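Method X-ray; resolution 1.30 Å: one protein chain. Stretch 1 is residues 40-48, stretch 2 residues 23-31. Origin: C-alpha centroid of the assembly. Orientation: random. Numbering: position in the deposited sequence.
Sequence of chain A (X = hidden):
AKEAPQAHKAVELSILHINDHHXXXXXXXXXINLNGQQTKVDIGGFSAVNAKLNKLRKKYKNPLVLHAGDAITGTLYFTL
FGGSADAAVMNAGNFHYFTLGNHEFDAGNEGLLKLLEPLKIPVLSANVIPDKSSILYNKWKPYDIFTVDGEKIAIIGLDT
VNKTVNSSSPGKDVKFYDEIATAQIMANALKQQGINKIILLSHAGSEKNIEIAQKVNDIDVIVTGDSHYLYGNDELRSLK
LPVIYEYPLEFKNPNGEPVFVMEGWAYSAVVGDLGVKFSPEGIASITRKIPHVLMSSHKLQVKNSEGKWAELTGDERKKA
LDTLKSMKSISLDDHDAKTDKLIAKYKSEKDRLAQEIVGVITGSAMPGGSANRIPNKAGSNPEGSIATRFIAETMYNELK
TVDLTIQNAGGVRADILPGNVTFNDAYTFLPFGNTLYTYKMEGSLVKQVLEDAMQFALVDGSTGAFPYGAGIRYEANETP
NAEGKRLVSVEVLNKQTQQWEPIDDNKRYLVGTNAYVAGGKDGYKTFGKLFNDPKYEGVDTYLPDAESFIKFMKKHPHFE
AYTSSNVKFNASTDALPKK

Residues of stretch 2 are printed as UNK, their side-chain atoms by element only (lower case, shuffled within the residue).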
ATOM      1  N   LYS A  40     -18.107 -34.313 -26.869  1.00 10.59           N
ATOM      2  CA  LYS A  40     -17.940 -34.398 -25.425  1.00  9.78           C
ATOM      3  C   LYS A  40     -16.791 -35.340 -25.131  1.00 10.63           C
ATOM      4  O   LYS A  40     -16.732 -36.448 -25.672  1.00 10.48           O
ATOM      5  CB  LYS A  40     -19.208 -34.931 -24.753  1.00 12.64           C
ATOM      6  CG  LYS A  40     -20.372 -33.954 -24.668  1.00 14.23           C
ATOM      7  CD  LYS A  40     -21.568 -34.598 -23.965  1.00 17.48           C
ATOM      8  CE  LYS A  40     -22.701 -33.603 -23.759  1.00 20.39           C
ATOM      9  NZ  LYS A  40     -23.860 -34.241 -23.072  1.00 22.08           N
ATOM     10  N   VAL A  41     -15.879 -34.887 -24.272  1.00  9.89           N
ATOM     11  CA  VAL A  41     -14.713 -35.663 -23.864  1.00 10.22           C
ATOM     12  C   VAL A  41     -14.492 -35.474 -22.366  1.00  8.52           C
ATOM     13  O   VAL A  41     -15.053 -34.552 -21.768  1.00  9.32           O
ATOM     14  CB  VAL A  41     -13.439 -35.215 -24.623  1.00  9.10           C
ATOM     15  CG1 VAL A  41     -13.644 -35.351 -26.125  1.00 10.26           C
ATOM     16  CG2 VAL A  41     -13.047 -33.780 -24.250  1.00 10.79           C
ATOM     17  N   ASP A  42     -13.701 -36.359 -21.764  1.00  7.86           N
ATOM     18  CA  ASP A  42     -13.282 -36.196 -20.377  1.00  9.14           C
ATOM     19  C   ASP A  42     -11.862 -35.650 -20.321  1.00  7.61           C
ATOM     20  O   ASP A  42     -10.994 -36.087 -21.091  1.00  8.97           O
ATOM     21  CB  ASP A  42     -13.351 -37.525 -19.628  1.00  9.06           C
ATOM     22  CG  ASP A  42     -14.776 -38.008 -19.437  1.00 12.20           C
ATOM     23  OD1 ASP A  42     -15.659 -37.160 -19.194  1.00 12.24           O
ATOM     24  OD2 ASP A  42     -15.013 -39.226 -19.560  1.00 15.34           O
ATOM     25  N   ILE A  43     -11.635 -34.696 -19.417  1.00  6.57           N
ATOM     26  CA  ILE A  43     -10.309 -34.117 -19.197  1.00  8.01           C
ATOM     27  C   ILE A  43      -9.948 -34.108 -17.722  1.00  8.34           C
ATOM     28  O   ILE A  43     -10.812 -34.152 -16.846  1.00  6.82           O
ATOM     29  CB  ILE A  43     -10.202 -32.665 -19.721  1.00  8.32           C
ATOM     30  CG1 ILE A  43     -11.348 -31.793 -19.194  1.00  8.91           C
ATOM     31  CG2 ILE A  43     -10.169 -32.640 -21.242  1.00  9.62           C
ATOM     32  CD1 ILE A  43     -11.132 -30.293 -19.402  1.00 11.43           C
ATOM     33  N   GLY A  44      -8.650 -34.083 -17.452  1.00  6.76           N
ATOM     34  CA  GLY A  44      -8.171 -33.813 -16.117  1.00  6.96           C
ATOM     35  C   GLY A  44      -8.173 -34.979 -15.153  1.00  6.55           C
ATOM     36  O   GLY A  44      -8.091 -36.146 -15.549  1.00  8.04           O
ATOM     37  N   GLY A  45      -8.271 -34.647 -13.869  1.00  6.52           N
ATOM     38  CA  GLY A  45      -8.138 -35.620 -12.802  1.00  7.38           C
ATOM     39  C   GLY A  45      -6.705 -35.681 -12.304  1.00  5.90           C
ATOM     40  O   GLY A  45      -5.760 -35.480 -13.074  1.00  6.59           O
ATOM     41  N   PHE A  46      -6.538 -35.941 -11.013  1.00  6.42           N
ATOM     42  CA  PHE A  46      -5.205 -35.906 -10.429  1.00  6.50           C
ATOM     43  C   PHE A  46      -4.325 -37.098 -10.789  1.00  6.64           C
ATOM     44  O   PHE A  46      -3.105 -37.000 -10.696  1.00  7.44           O
ATOM     45  CB  PHE A  46      -5.244 -35.685  -8.912  1.00  7.04           C
ATOM     46  CG  PHE A  46      -4.368 -34.547  -8.457  1.00  5.54           C
ATOM     47  CD1 PHE A  46      -3.013 -34.748  -8.225  1.00  6.15           C
ATOM     48  CD2 PHE A  46      -4.894 -33.276  -8.279  1.00  7.23           C
ATOM     49  CE1 PHE A  46      -2.203 -33.709  -7.819  1.00  7.44           C
ATOM     50  CE2 PHE A  46      -4.076 -32.226  -7.873  1.00  6.86           C
ATOM     51  CZ  PHE A  46      -2.734 -32.449  -7.639  1.00  7.49           C
ATOM     52  N   SER A  47      -4.912 -38.221 -11.201  1.00  7.53           N
ATOM     53  CA  SER A  47      -4.078 -39.330 -11.650  1.00  6.65           C
ATOM     54  C   SER A  47      -3.305 -38.923 -12.904  1.00  6.16           C
ATOM     55  O   SER A  47      -2.098 -39.176 -13.008  1.00  7.72           O
ATOM     56  CB  SER A  47      -4.915 -40.576 -11.916  1.00  7.65           C
ATOM     57  OG  SER A  47      -4.081 -41.642 -12.343  1.00 11.34           O
ATOM     58  N   ALA A  48      -3.991 -38.291 -13.856  1.00  5.99           N
ATOM     59  CA  ALA A  48      -3.332 -37.771 -15.053  1.00  6.08           C
ATOM     60  C   ALA A  48      -2.310 -36.687 -14.703  1.00  5.33           C
ATOM     61  O   ALA A  48      -1.221 -36.662 -15.275  1.00  6.70           O
ATOM     62  CB  ALA A  48      -4.362 -37.244 -16.042  1.00  6.74           C
ATOM     63  N   UNK A  23     -10.088 -29.273  -5.701  1.00  4.90           N
ATOM     64  CA  UNK A  23     -10.547 -30.585  -5.255  1.00  5.36           C
ATOM     65  C   UNK A  23     -11.103 -31.474  -6.366  1.00  5.61           C
ATOM     66  O   UNK A  23     -11.832 -32.438  -6.081  1.00  5.81           O
ATOM     67  c   UNK A  23     -11.549 -30.449  -4.093  1.00  5.14           C
ATOM     68  o   UNK A  23     -10.952 -29.794  -2.986  1.00  5.34           O
ATOM     69  N   UNK A  24     -10.748 -31.175  -7.622  1.00  5.23           N
ATOM     70  CA  UNK A  24     -11.144 -32.025  -8.749  1.00  4.63           C
ATOM     71  C   UNK A  24     -10.184 -33.205  -8.860  1.00  5.96           C
ATOM     72  O   UNK A  24      -9.244 -33.197  -9.673  1.00  7.00           O
ATOM     73  c   UNK A  24     -14.611 -30.235 -11.379  1.00 11.38           C
ATOM     74  c   UNK A  24     -12.783 -29.367  -9.496  1.00  8.01           C
ATOM     75  o   UNK A  24     -16.070 -28.452 -10.802  1.00 12.59           O
ATOM     76  c   UNK A  24     -13.973 -28.680  -9.667  1.00  8.51           C
ATOM     77  c   UNK A  24     -14.881 -29.116 -10.610  1.00  9.51           C
ATOM     78  c   UNK A  24     -11.190 -31.240 -10.065  1.00  6.40           C
ATOM     79  c   UNK A  24     -13.416 -30.913 -11.198  1.00 10.07           C
ATOM     80  c   UNK A  24     -12.481 -30.489 -10.259  1.00  5.60           C
ATOM     81  N   UNK A  25     -10.416 -34.226  -8.047  1.00  6.27           N
ATOM     82  CA  UNK A  25      -9.552 -35.399  -8.083  1.00  6.29           C
ATOM     83  C   UNK A  25      -9.842 -36.294  -9.283  1.00  6.77           C
ATOM     84  O   UNK A  25      -8.946 -36.969  -9.795  1.00  7.75           O
ATOM     85  c   UNK A  25      -8.941 -36.702  -4.439  1.00 11.18           C
ATOM     86  c   UNK A  25      -9.676 -36.211  -6.790  1.00  6.95           C
ATOM     87  c   UNK A  25      -8.691 -35.848  -5.674  1.00  9.75           C
ATOM     88  c   UNK A  25      -8.734 -34.368  -5.326  1.00 11.01           C
ATOM     89  N   UNK A  26     -11.092 -36.300  -9.733  1.00  6.33           N
ATOM     90  CA  UNK A  26     -11.497 -37.117 -10.872  1.00  6.97           C
ATOM     91  C   UNK A  26     -11.545 -36.247 -12.118  1.00  6.73           C
ATOM     92  O   UNK A  26     -11.587 -35.027 -12.015  1.00  7.40           O
ATOM     93  c   UNK A  26     -12.940 -38.736  -9.473  1.00 12.13           C
ATOM     94  o   UNK A  26     -14.756 -39.980 -10.402  1.00 21.98           O
ATOM     95  o   UNK A  26     -14.883 -39.454  -8.280  1.00 12.80           O
ATOM     96  c   UNK A  26     -14.288 -39.438  -9.376  1.00 16.25           C
ATOM     97  c   UNK A  26     -12.881 -37.734 -10.622  1.00  8.43           C
ATOM     98  N   UNK A  27     -11.554 -36.878 -13.302  1.00  7.23           N
ATOM     99  CA  UNK A  27     -11.751 -36.144 -14.556  1.00  6.69           C
ATOM    100  C   UNK A  27     -13.119 -35.461 -14.578  1.00  7.23           C
ATOM    101  O   UNK A  27     -13.991 -35.799 -13.762  1.00  9.83           O
ATOM    102  c   UNK A  27     -10.919 -38.352 -14.983  1.00  9.42           C
ATOM    103  c   UNK A  27     -11.695 -37.250 -15.625  1.00  8.31           C
ATOM    104  c   UNK A  27     -11.351 -38.320 -13.541  1.00  9.39           C
ATOM    105  N   UNK A  28     -13.307 -34.510 -15.485  1.00  8.17           N
ATOM    106  CA  UNK A  28     -14.625 -33.928 -15.708  1.00  8.31           C
ATOM    107  C   UNK A  28     -14.868 -33.741 -17.207  1.00  9.00           C
ATOM    108  O   UNK A  28     -13.937 -33.785 -18.013  1.00  9.15           O
ATOM    109  c   UNK A  28     -12.095 -30.308 -15.607  1.00  9.35           C
ATOM    110  n   UNK A  28     -12.605 -31.393 -15.053  1.00  8.06           N
ATOM    111  c   UNK A  28     -14.213 -30.424 -16.169  1.00 10.46           C
ATOM    112  c   UNK A  28     -13.937 -31.500 -15.393  1.00  9.53           C
ATOM    113  n   UNK A  28     -13.049 -29.701 -16.288  1.00 11.21           N
ATOM    114  c   UNK A  28     -14.809 -32.621 -14.921  1.00  8.06           C
ATOM    115  N   UNK A  29     -16.122 -33.533 -17.581  1.00  9.52           N
ATOM    116  CA  UNK A  29     -16.472 -33.433 -18.987  1.00 11.37           C
ATOM    117  C   UNK A  29     -16.265 -32.022 -19.536  1.00 11.94           C
ATOM    118  O   UNK A  29     -16.469 -31.028 -18.828  1.00 12.82           O
ATOM    119  c   UNK A  29     -17.924 -33.866 -19.170  1.00 12.12           C
ATOM    120  c   UNK A  29     -19.790 -34.557 -20.682  1.00 17.64           C
ATOM    121  o   UNK A  29     -20.731 -33.745 -20.789  1.00 20.45           O
ATOM    122  c   UNK A  29     -18.380 -34.009 -20.603  1.00 14.27           C
ATOM    123  o   UNK A  29     -19.955 -35.792 -20.608  1.00 18.01           O
ATOM    124  N   UNK A  30     -15.839 -31.938 -20.794  1.00 10.39           N
ATOM    125  CA  UNK A  30     -15.803 -30.671 -21.506  1.00 11.96           C
ATOM    126  C   UNK A  30     -16.161 -30.923 -22.974  1.00 11.40           C
ATOM    127  O   UNK A  30     -16.287 -32.074 -23.395  1.00 13.64           O
ATOM    128  c   UNK A  30     -13.409 -30.639 -22.311  1.00 13.58           C
ATOM    129  c   UNK A  30     -14.420 -29.984 -21.383  1.00 12.11           C
ATOM    130  o   UNK A  30     -14.537 -28.596 -21.717  1.00 13.10           O
ATOM    131  N   UNK A  31     -16.327 -29.858 -23.747  1.00 11.24           N
ATOM    132  CA  UNK A  31     -16.641 -30.007 -25.162  1.00 13.17           C
ATOM    133  C   UNK A  31     -15.581 -29.358 -26.039  1.00 12.91           C
ATOM    134  O   UNK A  31     -15.127 -28.243 -25.758  1.00 14.53           O
ATOM    135  c   UNK A  31     -19.140 -30.078 -24.681  1.00 18.51           C
ATOM    136  c   UNK A  31     -18.020 -29.421 -25.464  1.00 15.62           C
ATOM    137  n   UNK A  31     -23.759 -30.181 -23.610  1.00 25.74           N
ATOM    138  c   UNK A  31     -22.849 -29.788 -24.490  1.00 23.80           C
ATOM    139  n   UNK A  31     -23.225 -29.192 -25.612  1.00 26.92           N
ATOM    140  c   UNK A  31     -20.492 -29.596 -25.159  1.00 23.48           C
ATOM    141  n   UNK A  31     -21.559 -29.996 -24.252  1.00 24.42           N
TER
HETATM  142  O   HOH W   1      -7.910 -38.785 -11.658  1.00  8.18           O
HETATM  143  O   HOH W   2     -10.871 -32.767 -13.475  1.00  7.88           O
HETATM  144  O   HOH W   3     -23.245 -34.304 -20.391  1.00 25.76           O

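Position 23 carries one carbon and one oxygen beyond CA, a lone hydroxymethyl. CA-to-CB points away from stretch 1, and nothing there is touched: Ser-23.

Position 24 has a six-carbon ring on one methylene, with an oxygen at the ring's far end, and this is Tyr-24. Its ring leads away; the backbone O lies 4.1 Å from CA of Gly-45.

At position 25 four carbons fork at the second, which gives Leu-25. The side chain points away, but its backbone O accepts from Phe-46 N at 2.9 Å (N-H...O angle 162°), anchoring the first turn of the helix that follows Gly-45. Water 1 donates to the same O and accepts from Ser-47 N.

Position 26 shows three carbons, the last bearing two oxygens. One methylene more than aspartate makes it Glu-26, again directed away.

Position 27 has three carbons closing a ring onto the backbone N: Pro-27. Its CG packs 3.6 Å from Gly-44 O. An ideal CB on Gly-45 would stand 3.0 Å from Pro-27 N, a clash, and the backbone angles of Gly-45 call for glycine independently.

Position 28 bears a five-membered ring of three carbons and two nitrogens, hence His-28. Ile-43 CG1 sits over one ring face, 4.1 Å from the centroid and 19° off the normal, a CH-pi contact. Water 2 joins ND1 to Glu-26 O.

Position 29 again has three carbons ending in two oxygens: Glu-29. Its OE2 forms a long salt bridge to Lys-40 NZ at 3.9 Å; water 3 bridges the gap, donating to OE2 at 2.6 Å and accepting from Lys-40 NZ at 2.8 Å.

Position 30 has one carbon bearing an oxygen and a carbon. Valine would have two carbons there, so this is Thr-30, whose CG2 meets CG2 of Val-41 and CD1 of Ile-43, both at 3.7 Å.

Position 31 runs three carbons, a nitrogen, then a carbon with two more nitrogens: Arg-31. Its NH2 lies 3.6 Å from Lys-40 CE and 4.1 Å from Lys-40 NZ, placing like charges close together.

The contact works as an antiparallel ladder. Reciprocal N-H...O bonds link Ile-43 with His-28 (2.8 Å from Ile-43 N to His-28 O, 2.9 Å from His-28 N to Ile-43 O) and Val-41 with Thr-30 (3.0 Å from Val-41 N to Thr-30 O, 2.9 Å from Thr-30 N to Val-41 O). Alternation puts Val-41, Ile-43, His-28 and Thr-30 on one face and Lys-40, Asp-42, Glu-29 and Arg-31 on the other. Together the stretches bury 705 Å².

Stretch 2, residues 23-31: SYLEPHETR
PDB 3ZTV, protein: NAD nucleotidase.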